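Glucosamine--fructose-6-phosphate aminotransferase [isomerizing] (Francisella tularensis subsp. tularensis, PDB 3TBF) is the C-terminal, two-SIS-domain part of an enzyme that makes glucosamine 6-phosphate from fructose 6-phosphate and glutamine, and probably carries its isomerase activity. Local coordinates at residues A246-E251 with L346-V351; E17-P22 with K212-I217; C62-N67 with K165-Q170; Y239-E244 with V339-L344. All coordinates share one frame; numbering follows the deposited sequence.

Contact 1 (A246-E251 with L346-V351); sequences ALKLKE and LLSYHV
In the second SIS domain, helices 238-253 and 335-355 run almost side by side, and Lys248 and Leu249 meet Ser348 and Val351 where the two come closest along these turns. The segment axes are 8.6 Å apart and inclined by only 12°, and the CA atoms of Leu249 and Ser348 approach to 4.7 Å. So close an approach goes with a small residue at the interface: Ser348 presents CB, which lies 3.6 Å from Lys248 CB and 3.8 Å from the backbone N of Leu249. Its OG sits between the backbone N and the carbonyl carbon (chi1 78°). There it is hydrogen-bonded to Gln345 O one turn back in its own helix, and it touches Lys248 CB at 3.4 Å as a packing atom. Both helices belong to the alpha-beta-alpha layering of the SIS fold, in which helices pack against a parallel sheet; Leu249 also rests on Thr230 and Phe232 of strand 229-234. Beyond CB, the Lys248 chain bends at chi2 and again at chi3, leading its ammonium away from helix 335-355. NZ instead forms a salt bridge with Glu244 and hydrogen bonds with Thr64 OG1 and Ser163 O, so the lysine lends the contact only the base of its chain. Leu249 completes the interface further along: with CG anti to the backbone N (chi1 -171°), its CD1 reaches Val351, at 3.9 Å from CG1 and 4.0 Å from CB. The two branched side chains cross obliquely.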
loop_
_atom_site.group_PDB
_atom_site.type_symbol
_atom_site.label_atom_id
_atom_site.label_comp_id
_atom_site.label_asym_id
_atom_site.label_seq_id
_atom_site.Cartn_x
_atom_site.Cartn_y
_atom_site.Cartn_z
ATOM N N ALA A 246 -4.639 3.495 12.236
ATOM C CA ALA A 246 -3.284 3.122 12.685
ATOM C C ALA A 246 -2.392 4.305 12.620
ATOM O O ALA A 246 -1.562 4.479 13.478
ATOM C CB ALA A 246 -2.693 1.954 11.853
ATOM N N LEU A 247 -2.540 5.111 11.587
ATOM C CA LEU A 247 -1.745 6.309 11.457
ATOM C C LEU A 247 -1.990 7.228 12.627
ATOM O O LEU A 247 -1.051 7.780 13.167
ATOM C CB LEU A 247 -2.096 7.029 10.155
ATOM C CG LEU A 247 -1.451 8.391 9.936
ATOM C CD1 LEU A 247 0.101 8.132 9.886
ATOM C CD2 LEU A 247 -1.994 9.072 8.659
ATOM N N LYS A 248 -3.245 7.423 13.038
ATOM C CA LYS A 248 -3.476 8.330 14.206
ATOM C C LYS A 248 -2.817 7.763 15.472
ATOM O O LYS A 248 -2.192 8.501 16.224
ATOM C CB LYS A 248 -4.931 8.610 14.546
ATOM C CG LYS A 248 -5.879 9.064 13.437
ATOM C CD LYS A 248 -5.650 10.450 12.943
ATOM C CE LYS A 248 -4.547 10.538 11.890
ATOM N NZ LYS A 248 -4.940 11.529 10.808
ATOM N N LEU A 249 -2.989 6.485 15.730
ATOM C CA LEU A 249 -2.461 5.924 16.960
ATOM C C LEU A 249 -0.967 6.072 17.012
ATOM O O LEU A 249 -0.416 6.468 18.028
ATOM C CB LEU A 249 -2.840 4.449 17.092
ATOM C CG LEU A 249 -2.515 3.834 18.449
ATOM C CD1 LEU A 249 -3.223 4.597 19.471
ATOM C CD2 LEU A 249 -2.908 2.344 18.484
ATOM N N LYS A 250 -0.318 5.778 15.903
ATOM C CA LYS A 250 1.120 5.840 15.791
ATOM C C LYS A 250 1.601 7.283 15.974
ATOM O O LYS A 250 2.510 7.563 16.767
ATOM C CB LYS A 250 1.467 5.295 14.393
ATOM C CG LYS A 250 2.888 5.213 13.992
ATOM C CD LYS A 250 3.083 4.346 12.733
ATOM C CE LYS A 250 1.981 4.524 11.661
ATOM N NZ LYS A 250 2.300 3.838 10.368
ATOM N N GLU A 251 0.939 8.192 15.272
ATOM C CA GLU A 251 1.319 9.598 15.166
ATOM C C GLU A 251 1.279 10.325 16.487
ATOM O O GLU A 251 2.065 11.234 16.673
ATOM C CB GLU A 251 0.341 10.325 14.212
ATOM C CG GLU A 251 0.831 11.563 13.447
ATOM C CD GLU A 251 -0.134 11.987 12.272
ATOM O OE1 GLU A 251 -1.296 11.520 12.202
ATOM O OE2 GLU A 251 0.274 12.794 11.399
ATOM N N LEU A 346 -11.035 8.847 18.413
ATOM C CA LEU A 346 -11.195 8.957 19.860
ATOM C C LEU A 346 -10.247 8.002 20.589
ATOM O O LEU A 346 -9.673 8.330 21.626
ATOM C CB LEU A 346 -12.631 8.695 20.256
ATOM C CG LEU A 346 -13.656 9.811 19.968
ATOM C CD1 LEU A 346 -15.104 9.424 20.372
ATOM C CD2 LEU A 346 -13.320 11.071 20.682
ATOM N N LEU A 347 -10.030 6.849 20.004
ATOM C CA LEU A 347 -9.143 5.883 20.568
ATOM C C LEU A 347 -7.780 6.458 20.628
ATOM O O LEU A 347 -7.077 6.317 21.635
ATOM C CB LEU A 347 -9.119 4.624 19.725
ATOM C CG LEU A 347 -8.263 3.458 20.314
ATOM C CD1 LEU A 347 -8.674 3.063 21.750
ATOM C CD2 LEU A 347 -8.261 2.239 19.393
ATOM N N SER A 348 -7.370 7.093 19.549
ATOM C CA SER A 348 -6.015 7.566 19.498
ATOM C C SER A 348 -5.845 8.745 20.427
ATOM O O SER A 348 -4.786 8.902 21.020
ATOM C CB SER A 348 -5.564 7.927 18.065
ATOM O OG SER A 348 -6.092 9.203 17.704
ATOM N N TYR A 349 -6.885 9.554 20.573
ATOM C CA TYR A 349 -6.845 10.641 21.540
ATOM C C TYR A 349 -6.664 10.130 22.951
ATOM O O TYR A 349 -5.741 10.522 23.636
ATOM C CB TYR A 349 -8.095 11.508 21.459
ATOM C CG TYR A 349 -8.163 12.522 22.579
ATOM C CD1 TYR A 349 -7.444 13.726 22.520
ATOM C CD2 TYR A 349 -8.946 12.271 23.724
ATOM C CE1 TYR A 349 -7.510 14.667 23.565
ATOM C CE2 TYR A 349 -9.004 13.191 24.775
ATOM C CZ TYR A 349 -8.281 14.389 24.692
ATOM O OH TYR A 349 -8.350 15.262 25.738
ATOM N N HIS A 350 -7.528 9.249 23.397
ATOM C CA HIS A 350 -7.396 8.760 24.759
ATOM C C HIS A 350 -6.127 7.953 25.062
ATOM O O HIS A 350 -5.602 8.046 26.170
ATOM C CB HIS A 350 -8.598 7.943 25.121
ATOM C CG HIS A 350 -9.830 8.765 25.247
ATOM N ND1 HIS A 350 -9.969 9.756 26.193
ATOM C CD2 HIS A 350 -10.975 8.762 24.533
ATOM C CE1 HIS A 350 -11.165 10.308 26.076
ATOM N NE2 HIS A 350 -11.798 9.717 25.078
ATOM N N VAL A 351 -5.613 7.184 24.090
ATOM C CA VAL A 351 -4.430 6.403 24.340
ATOM C C VAL A 351 -3.257 7.354 24.454
ATOM O O VAL A 351 -2.349 7.135 25.255
ATOM C CB VAL A 351 -4.247 5.369 23.269
ATOM C CG1 VAL A 351 -2.849 4.726 23.316
ATOM C CG2 VAL A 351 -5.362 4.370 23.405
#

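Contact 2 (E17-P22 with K212-I217); sequences EIYEQP and KLDTEI
Tyr19 and Asp214 tie the N-terminal helix 13-19 to the first turn of helix 214-221, which lies beside the edge strand 324-328 of the second parallel sheet. The first segment joins helices 13-19 and 21-30. Glu17 opens it, its carboxylate accepting hydrogen bonds from the backbone N atoms of Ile159 and Gly160, while Ile18 packs on Leu346 and Leu211. Tyr19 then carries the contact itself. Its ring extends to the second segment, and OH donates to Asp214 OD2 across 2.6 Å, with that oxygen near the ring plane at the ring's edge. The acceptor uses its anti lone pair, the one away from OD1, and the carboxylate is turned 47° from the ring. A chi1 of -174° directs the Asp214 carboxylate away from its own backbone N and out toward the tyrosine; its CB also comes within 3.3 Å of Tyr19 OH. OD1 is meanwhile engaged by His350 NE2, so both oxygens of this partly exposed aspartate are hydrogen-bonded. Next in sequence, Glu20 OE1 forms a salt bridge with Lys165 NZ. Gln21 finally folds back over the junction: its NE2 donates to a lone pair of Ile18 O at 2.8 Å, with an N-H...O angle of 158°.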
loop_
_atom_site.group_PDB
_atom_site.type_symbol
_atom_site.label_atom_id
_atom_site.label_comp_id
_atom_site.label_asym_id
_atom_site.label_seq_id
_atom_site.Cartn_x
_atom_site.Cartn_y
_atom_site.Cartn_z
ATOM N N GLU A 17 -11.772 19.338 17.758
ATOM C CA GLU A 17 -11.850 19.141 16.334
ATOM C C GLU A 17 -12.561 17.868 16.026
ATOM O O GLU A 17 -13.284 17.784 15.051
ATOM C CB GLU A 17 -10.476 19.214 15.695
ATOM C CG GLU A 17 -10.034 20.691 15.519
ATOM C CD GLU A 17 -8.512 20.936 15.643
ATOM O OE1 GLU A 17 -7.716 20.046 15.251
ATOM O OE2 GLU A 17 -8.117 22.036 16.121
ATOM N N ILE A 18 -12.392 16.870 16.861
ATOM C CA ILE A 18 -13.123 15.650 16.660
ATOM C C ILE A 18 -14.594 15.961 16.829
ATOM O O ILE A 18 -15.411 15.468 16.061
ATOM C CB ILE A 18 -12.708 14.602 17.652
ATOM C CG1 ILE A 18 -11.331 14.075 17.292
ATOM C CG2 ILE A 18 -13.665 13.498 17.645
ATOM C CD1 ILE A 18 -10.715 13.218 18.353
ATOM N N TYR A 19 -14.914 16.813 17.801
ATOM C CA TYR A 19 -16.309 17.180 18.056
ATOM C C TYR A 19 -16.875 18.209 17.116
ATOM O O TYR A 19 -18.057 18.402 17.159
ATOM C CB TYR A 19 -16.532 17.639 19.488
ATOM C CG TYR A 19 -16.771 16.481 20.405
ATOM C CD1 TYR A 19 -15.720 15.753 20.912
ATOM C CD2 TYR A 19 -18.050 16.124 20.779
ATOM C CE1 TYR A 19 -15.937 14.690 21.780
ATOM C CE2 TYR A 19 -18.277 15.080 21.652
ATOM C CZ TYR A 19 -17.204 14.365 22.156
ATOM O OH TYR A 19 -17.406 13.282 22.994
ATOM N N GLU A 20 -16.058 18.831 16.261
ATOM C CA GLU A 20 -16.586 19.729 15.230
ATOM C C GLU A 20 -17.021 18.970 13.983
ATOM O O GLU A 20 -17.539 19.534 13.043
ATOM C CB GLU A 20 -15.509 20.690 14.788
ATOM C CG GLU A 20 -15.256 21.883 15.671
ATOM C CD GLU A 20 -14.246 22.855 15.019
ATOM O OE1 GLU A 20 -13.015 22.620 15.096
ATOM O OE2 GLU A 20 -14.695 23.846 14.410
ATOM N N GLN A 21 -16.792 17.669 13.935
ATOM C CA GLN A 21 -16.963 16.960 12.677
ATOM C C GLN A 21 -18.373 16.927 12.174
ATOM O O GLN A 21 -18.610 17.007 11.009
ATOM C CB GLN A 21 -16.353 15.550 12.760
ATOM C CG GLN A 21 -14.851 15.617 12.701
ATOM C CD GLN A 21 -14.200 14.317 12.857
ATOM O OE1 GLN A 21 -13.497 13.812 11.937
ATOM N NE2 GLN A 21 -14.330 13.771 14.047
ATOM N N PRO A 22 -19.339 16.816 13.051
ATOM C CA PRO A 22 -20.720 16.894 12.539
ATOM C C PRO A 22 -21.049 18.206 11.836
ATOM O O PRO A 22 -21.670 18.189 10.801
ATOM C CB PRO A 22 -21.569 16.734 13.805
ATOM C CG PRO A 22 -20.717 15.905 14.655
ATOM C CD PRO A 22 -19.324 16.488 14.475
ATOM N N LYS A 212 -20.844 9.535 20.839
ATOM C CA LYS A 212 -21.307 9.003 22.106
ATOM C C LYS A 212 -20.436 7.939 22.691
ATOM O O LYS A 212 -20.534 7.696 23.887
ATOM C CB LYS A 212 -22.699 8.391 21.980
ATOM C CG LYS A 212 -23.767 9.209 22.598
ATOM C CD LYS A 212 -23.947 10.561 21.904
ATOM C CE LYS A 212 -25.448 10.977 21.905
ATOM N NZ LYS A 212 -25.741 11.920 22.975
ATOM N N LEU A 213 -19.600 7.290 21.869
ATOM C CA LEU A 213 -18.766 6.211 22.374
ATOM C C LEU A 213 -17.552 6.716 23.134
ATOM O O LEU A 213 -16.739 5.922 23.634
ATOM C CB LEU A 213 -18.323 5.311 21.232
ATOM C CG LEU A 213 -19.409 4.697 20.368
ATOM C CD1 LEU A 213 -18.704 3.815 19.347
ATOM C CD2 LEU A 213 -20.422 3.866 21.208
ATOM N N ASP A 214 -17.426 8.030 23.213
ATOM C CA ASP A 214 -16.266 8.684 23.843
ATOM C C ASP A 214 -15.910 8.083 25.204
ATOM O O ASP A 214 -14.796 7.568 25.410
ATOM C CB ASP A 214 -16.544 10.182 23.913
ATOM C CG ASP A 214 -15.387 11.008 24.410
ATOM O OD1 ASP A 214 -14.396 10.498 24.883
ATOM O OD2 ASP A 214 -15.497 12.255 24.377
ATOM N N THR A 215 -16.866 8.096 26.119
ATOM C CA THR A 215 -16.674 7.615 27.482
ATOM C C THR A 215 -16.244 6.152 27.514
ATOM O O THR A 215 -15.256 5.824 28.194
ATOM C CB THR A 215 -17.973 7.880 28.329
ATOM O OG1 THR A 215 -18.144 9.307 28.485
ATOM C CG2 THR A 215 -17.923 7.198 29.696
ATOM N N GLU A 216 -16.929 5.270 26.784
ATOM C CA GLU A 216 -16.500 3.862 26.720
ATOM C C GLU A 216 -15.092 3.702 26.116
ATOM O O GLU A 216 -14.320 2.826 26.559
ATOM C CB GLU A 216 -17.460 3.037 25.876
ATOM C CG GLU A 216 -18.514 2.293 26.682
ATOM C CD GLU A 216 -19.921 2.331 26.102
ATOM O OE1 GLU A 216 -20.228 3.049 25.102
ATOM O OE2 GLU A 216 -20.757 1.627 26.712
ATOM N N ILE A 217 -14.756 4.529 25.121
ATOM C CA ILE A 217 -13.418 4.437 24.528
ATOM C C ILE A 217 -12.358 4.903 25.511
ATOM O O ILE A 217 -11.264 4.305 25.574
ATOM C CB ILE A 217 -13.300 5.162 23.200
ATOM C CG1 ILE A 217 -14.148 4.438 22.149
ATOM C CG2 ILE A 217 -11.875 5.220 22.759
ATOM C CD1 ILE A 217 -14.570 5.331 21.025
#

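Contact 3 (C62-N67 with K165-Q170); sequences CGTSYN and KAFTTQ
Phe167, near the start of helix 165-184, meets Thr64 and Asn67 in the first turns of helix 63-80, which follows strand 56-61 of the parallel sheet in the first SIS domain. The segment axes are 9.5 Å apart and cross at -27°. The phenylalanine touches the other helix along one side, beginning at its root: CB lies 3.7 Å from Thr64 CG2, and CG is only slightly farther from the same methyl. The chi1 of 176° swings the ring toward helix 63-80, and CD1 comes to 3.5 Å from Thr64 CG2, a methyl approaching obliquely. CD1 and then CE1 also pass the carbonyl oxygen of Thr64, and CE1 goes on to Asn67 C at 4.0 Å, which stands at the ring edge near its plane. At the opposite edge of the ring, CE2 touches Thr341 OG1 of helix 335-355. A polar pair flanks this packing. Gln170, extended beyond CG, brings its amide to Ser65, whose OG donates to Gln170 OE1 at 3.3 Å; the C=O...donor angle is only 98° and the donor lies out of the carbonyl plane. Thr64 OG1 and Asn67 ND2 are hydrogen-bonded to the carboxylate of Glu244, and Thr64 OG1 also to Lys248 NZ. Chemically, then, the contact rests mainly on the phenylalanine's carbon surface, with the Ser65-Gln170 bond, long and off the usual acceptor direction, probably adding little strength, while the threonine and asparagine turn their polar groups to the second SIS domain.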
loop_
_atom_site.group_PDB
_atom_site.type_symbol
_atom_site.label_atom_id
_atom_site.label_comp_id
_atom_site.label_asym_id
_atom_site.label_seq_id
_atom_site.Cartn_x
_atom_site.Cartn_y
_atom_site.Cartn_z
ATOM N N CYS A 62 -0.471 12.681 0.135
ATOM C CA CYS A 62 0.331 12.036 1.116
ATOM C C CYS A 62 -0.356 11.956 2.486
ATOM O O CYS A 62 -1.311 12.692 2.757
ATOM C CB CYS A 62 1.714 12.665 1.142
ATOM S SG CYS A 62 1.724 14.107 2.032
ATOM N N GLY A 63 0.038 10.958 3.276
ATOM C CA GLY A 63 -0.423 10.781 4.615
ATOM C C GLY A 63 -1.895 10.510 4.670
ATOM O O GLY A 63 -2.429 9.738 3.928
ATOM N N THR A 64 -2.566 11.220 5.546
ATOM C CA THR A 64 -3.973 11.074 5.769
ATOM C C THR A 64 -4.796 11.346 4.518
ATOM O O THR A 64 -5.829 10.682 4.299
ATOM C CB THR A 64 -4.378 12.050 6.885
ATOM O OG1 THR A 64 -4.046 11.440 8.128
ATOM C CG2 THR A 64 -5.823 12.327 6.884
ATOM N N SER A 65 -4.372 12.328 3.726
ATOM C CA SER A 65 -5.045 12.637 2.479
ATOM C C SER A 65 -4.918 11.472 1.464
ATOM O O SER A 65 -5.822 11.189 0.678
ATOM C CB SER A 65 -4.482 13.952 1.917
ATOM O OG SER A 65 -4.743 15.058 2.845
ATOM N N TYR A 66 -3.822 10.739 1.526
ATOM C CA TYR A 66 -3.698 9.585 0.688
ATOM C C TYR A 66 -4.648 8.488 1.160
ATOM O O TYR A 66 -5.312 7.855 0.338
ATOM C CB TYR A 66 -2.244 9.128 0.626
ATOM C CG TYR A 66 -1.986 7.781 0.049
ATOM C CD1 TYR A 66 -1.931 7.604 -1.314
ATOM C CD2 TYR A 66 -1.760 6.700 0.875
ATOM C CE1 TYR A 66 -1.670 6.370 -1.856
ATOM C CE2 TYR A 66 -1.499 5.451 0.371
ATOM C CZ TYR A 66 -1.447 5.290 -0.991
ATOM O OH TYR A 66 -1.202 4.035 -1.486
ATOM N N ASN A 67 -4.766 8.299 2.465
ATOM C CA ASN A 67 -5.759 7.369 2.974
ATOM C C ASN A 67 -7.185 7.731 2.542
ATOM O O ASN A 67 -7.971 6.854 2.204
ATOM C CB ASN A 67 -5.644 7.280 4.475
ATOM C CG ASN A 67 -4.299 6.744 4.909
ATOM O OD1 ASN A 67 -3.633 6.089 4.147
ATOM N ND2 ASN A 67 -3.866 7.094 6.118
ATOM N N LYS A 165 -10.905 16.366 11.464
ATOM C CA LYS A 165 -11.956 16.872 10.614
ATOM C C LYS A 165 -11.525 17.093 9.168
ATOM O O LYS A 165 -12.349 17.068 8.266
ATOM C CB LYS A 165 -12.568 18.105 11.232
ATOM C CG LYS A 165 -11.663 19.274 11.234
ATOM C CD LYS A 165 -12.137 20.344 12.122
ATOM C CE LYS A 165 -11.200 21.550 11.985
ATOM N NZ LYS A 165 -11.857 22.817 12.470
ATOM N N ALA A 166 -10.233 17.268 8.921
ATOM C CA ALA A 166 -9.733 17.366 7.544
ATOM C C ALA A 166 -9.896 16.035 6.808
ATOM O O ALA A 166 -10.111 16.031 5.613
ATOM C CB ALA A 166 -8.308 17.767 7.532
ATOM N N PHE A 167 -9.778 14.916 7.510
ATOM C CA PHE A 167 -9.927 13.646 6.886
ATOM C C PHE A 167 -11.371 13.319 6.546
ATOM O O PHE A 167 -11.664 12.915 5.431
ATOM C CB PHE A 167 -9.372 12.553 7.776
ATOM C CG PHE A 167 -9.571 11.172 7.225
ATOM C CD1 PHE A 167 -8.805 10.717 6.192
ATOM C CD2 PHE A 167 -10.509 10.336 7.765
ATOM C CE1 PHE A 167 -8.971 9.399 5.700
ATOM C CE2 PHE A 167 -10.692 9.034 7.299
ATOM C CZ PHE A 167 -9.961 8.573 6.247
ATOM N N THR A 168 -12.276 13.504 7.502
ATOM C CA THR A 168 -13.663 13.212 7.264
ATOM C C THR A 168 -14.289 14.126 6.222
ATOM O O THR A 168 -15.034 13.635 5.394
ATOM C CB THR A 168 -14.457 13.193 8.556
ATOM O OG1 THR A 168 -14.206 14.392 9.299
ATOM C CG2 THR A 168 -14.099 11.937 9.362
ATOM N N THR A 169 -13.942 15.415 6.232
ATOM C CA THR A 169 -14.399 16.314 5.200
ATOM C C THR A 169 -13.791 16.040 3.845
ATOM O O THR A 169 -14.442 16.279 2.800
ATOM C CB THR A 169 -14.181 17.807 5.558
ATOM O OG1 THR A 169 -12.792 18.089 5.696
ATOM C CG2 THR A 169 -14.904 18.170 6.843
ATOM N N GLN A 170 -12.558 15.515 3.807
ATOM C CA GLN A 170 -12.023 15.081 2.506
ATOM C C GLN A 170 -12.790 13.894 1.980
ATOM O O GLN A 170 -13.149 13.864 0.811
ATOM C CB GLN A 170 -10.545 14.807 2.557
ATOM C CG GLN A 170 -9.715 16.078 2.689
ATOM C CD GLN A 170 -8.310 15.779 3.187
ATOM O OE1 GLN A 170 -7.947 14.624 3.369
ATOM N NE2 GLN A 170 -7.502 16.814 3.361
#

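Contact 4 (Y239-E244 with V339-L344); sequences YPIAIE and VFTIPL
Ile241, Thr341 and Leu344 account for most of the surface buried where helices 238-253 and 335-355 pack in the second SIS domain, an alpha-beta-alpha unit built on a parallel sheet. The segments are 9.8 Å apart between axes and cross at -22°. Ile241 has the largest buried area, 67 Å². Its CG1 lies anti to the carbonyl carbon and its CG2 anti to the backbone N (chi1 -66°), and CD1 is bent round at chi2 (-51°), a fork whose two arms both reach Thr341: CD1 is 3.7 Å from OG1, and CG2 is 3.9 Å from the same oxygen. That hydroxyl is hydrogen-bonded to Pro337 O of its own helix; toward the isoleucine methyls it makes van der Waals contact. The helix is kinked at Pro343, whose ring nitrogen makes no bond to the preceding turn. Beyond the kink, Leu344 points toward helix 238-253 and crosses the isoleucine at about a right angle, its CD1 4.0 Å from Ile241 CG2. Phe167 of helix 165-184 also touches Ile241, while Val280 and Val282 of strand 278-283 lie against Leu344. The leucine methyl also reaches the main chain: CD1 stands 3.7 Å from Ile241 O.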
loop_
_atom_site.group_PDB
_atom_site.type_symbol
_atom_site.label_atom_id
_atom_site.label_comp_id
_atom_site.label_asym_id
_atom_site.label_seq_id
_atom_site.Cartn_x
_atom_site.Cartn_y
_atom_site.Cartn_z
ATOM N N TYR A 239 -10.463 -0.917 4.795
ATOM C CA TYR A 239 -9.046 -1.131 4.881
ATOM C C TYR A 239 -8.359 0.214 5.024
ATOM O O TYR A 239 -7.682 0.437 6.030
ATOM C CB TYR A 239 -8.482 -2.052 3.750
ATOM C CG TYR A 239 -6.965 -2.060 3.620
ATOM C CD1 TYR A 239 -6.153 -2.171 4.739
ATOM C CD2 TYR A 239 -6.348 -1.939 2.375
ATOM C CE1 TYR A 239 -4.733 -2.142 4.639
ATOM C CE2 TYR A 239 -4.930 -1.909 2.257
ATOM C CZ TYR A 239 -4.138 -2.008 3.399
ATOM O OH TYR A 239 -2.759 -1.993 3.289
ATOM N N PRO A 240 -8.584 1.149 4.083
ATOM C CA PRO A 240 -7.987 2.471 4.261
ATOM C C PRO A 240 -8.438 3.160 5.534
ATOM O O PRO A 240 -7.724 4.016 6.077
ATOM C CB PRO A 240 -8.454 3.252 3.040
ATOM C CG PRO A 240 -8.952 2.286 2.032
ATOM C CD PRO A 240 -9.229 0.969 2.765
ATOM N N ILE A 241 -9.652 2.876 6.001
ATOM C CA ILE A 241 -10.091 3.465 7.256
ATOM C C ILE A 241 -9.238 2.896 8.404
ATOM O O ILE A 241 -8.845 3.638 9.315
ATOM C CB ILE A 241 -11.592 3.213 7.477
ATOM C CG1 ILE A 241 -12.418 3.975 6.413
ATOM C CG2 ILE A 241 -12.078 3.541 8.946
ATOM C CD1 ILE A 241 -12.092 5.385 6.261
ATOM N N ALA A 242 -8.934 1.594 8.356
ATOM C CA ALA A 242 -8.013 0.976 9.320
ATOM C C ALA A 242 -6.614 1.577 9.271
ATOM O O ALA A 242 -5.980 1.829 10.299
ATOM C CB ALA A 242 -7.951 -0.573 9.119
ATOM N N ILE A 243 -6.120 1.795 8.066
ATOM C CA ILE A 243 -4.817 2.433 7.874
ATOM C C ILE A 243 -4.817 3.814 8.485
ATOM O O ILE A 243 -3.832 4.219 9.096
ATOM C CB ILE A 243 -4.520 2.625 6.411
ATOM C CG1 ILE A 243 -4.280 1.289 5.719
ATOM C CG2 ILE A 243 -3.279 3.530 6.207
ATOM C CD1 ILE A 243 -3.983 1.493 4.264
ATOM N N GLU A 244 -5.923 4.551 8.342
ATOM C CA GLU A 244 -5.984 5.877 8.945
ATOM C C GLU A 244 -6.037 5.798 10.446
ATOM O O GLU A 244 -5.388 6.571 11.108
ATOM C CB GLU A 244 -7.185 6.658 8.468
ATOM C CG GLU A 244 -7.338 7.984 9.155
ATOM C CD GLU A 244 -6.375 9.064 8.694
ATOM O OE1 GLU A 244 -5.428 8.774 7.949
ATOM O OE2 GLU A 244 -6.555 10.240 9.095
ATOM N N VAL A 339 -18.217 7.372 9.489
ATOM C CA VAL A 339 -18.674 7.100 10.855
ATOM C C VAL A 339 -17.675 6.237 11.640
ATOM O O VAL A 339 -17.328 6.530 12.782
ATOM C CB VAL A 339 -20.056 6.511 10.875
ATOM C CG1 VAL A 339 -20.531 6.175 12.345
ATOM C CG2 VAL A 339 -21.061 7.501 10.227
ATOM N N PHE A 340 -17.105 5.240 10.987
ATOM C CA PHE A 340 -16.246 4.332 11.707
ATOM C C PHE A 340 -14.922 4.996 12.002
ATOM O O PHE A 340 -14.199 4.470 12.847
ATOM C CB PHE A 340 -16.033 3.076 10.920
ATOM C CG PHE A 340 -17.078 2.068 11.129
ATOM C CD1 PHE A 340 -17.288 1.545 12.401
ATOM C CD2 PHE A 340 -17.814 1.585 10.074
ATOM C CE1 PHE A 340 -18.237 0.581 12.613
ATOM C CE2 PHE A 340 -18.758 0.637 10.281
ATOM C CZ PHE A 340 -18.990 0.131 11.557
ATOM N N THR A 341 -14.580 6.091 11.296
ATOM C CA THR A 341 -13.360 6.839 11.585
ATOM C C THR A 341 -13.361 7.463 12.969
ATOM O O THR A 341 -12.332 7.496 13.640
ATOM C CB THR A 341 -13.071 7.955 10.538
ATOM O OG1 THR A 341 -12.843 7.352 9.275
ATOM C CG2 THR A 341 -11.804 8.687 10.817
ATOM N N ILE A 342 -14.534 7.910 13.427
ATOM C CA ILE A 342 -14.626 8.662 14.643
ATOM C C ILE A 342 -14.100 7.905 15.890
ATOM O O ILE A 342 -13.332 8.453 16.655
ATOM C CB ILE A 342 -16.055 9.127 14.869
ATOM C CG1 ILE A 342 -16.636 9.931 13.667
ATOM C CG2 ILE A 342 -16.153 9.935 16.121
ATOM C CD1 ILE A 342 -15.807 11.056 13.039
ATOM N N PRO A 343 -14.537 6.664 16.107
ATOM C CA PRO A 343 -14.076 5.902 17.220
ATOM C C PRO A 343 -12.579 5.734 17.193
ATOM O O PRO A 343 -11.947 5.661 18.246
ATOM C CB PRO A 343 -14.728 4.499 17.004
ATOM C CG PRO A 343 -15.790 4.643 16.005
ATOM C CD PRO A 343 -15.706 6.024 15.441
ATOM N N LEU A 344 -12.012 5.614 15.994
ATOM C CA LEU A 344 -10.620 5.386 15.874
ATOM C C LEU A 344 -9.905 6.680 16.238
ATOM O O LEU A 344 -8.823 6.666 16.827
ATOM C CB LEU A 344 -10.316 4.911 14.468
ATOM C CG LEU A 344 -11.042 3.639 13.980
ATOM C CD1 LEU A 344 -10.499 3.160 12.606
ATOM C CD2 LEU A 344 -10.914 2.515 15.010
#

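Contacts 1 and 4 adjoin in one interface of helices 238-253 and 335-355 in the second SIS domain, their centres about 11 Å apart, contact 4 nearer the helices' N-terminal ends. Contact 3, in the first SIS domain, has its centre about 11 Å from that of contact 4, and Glu244 joins them across the domain boundary. Contact 2 lies nearer the surface, its centre about 13 Å from those of contacts 1 and 4; His350 connects it to contact 1, Glu20 and Gln21 to contact 3. Along the chain, contact 3 falls between the segments of contact 2, and contacts 4 and 1 follow with alternating segments. Polar bonds from Glu244 and helix packing thus link the two domains.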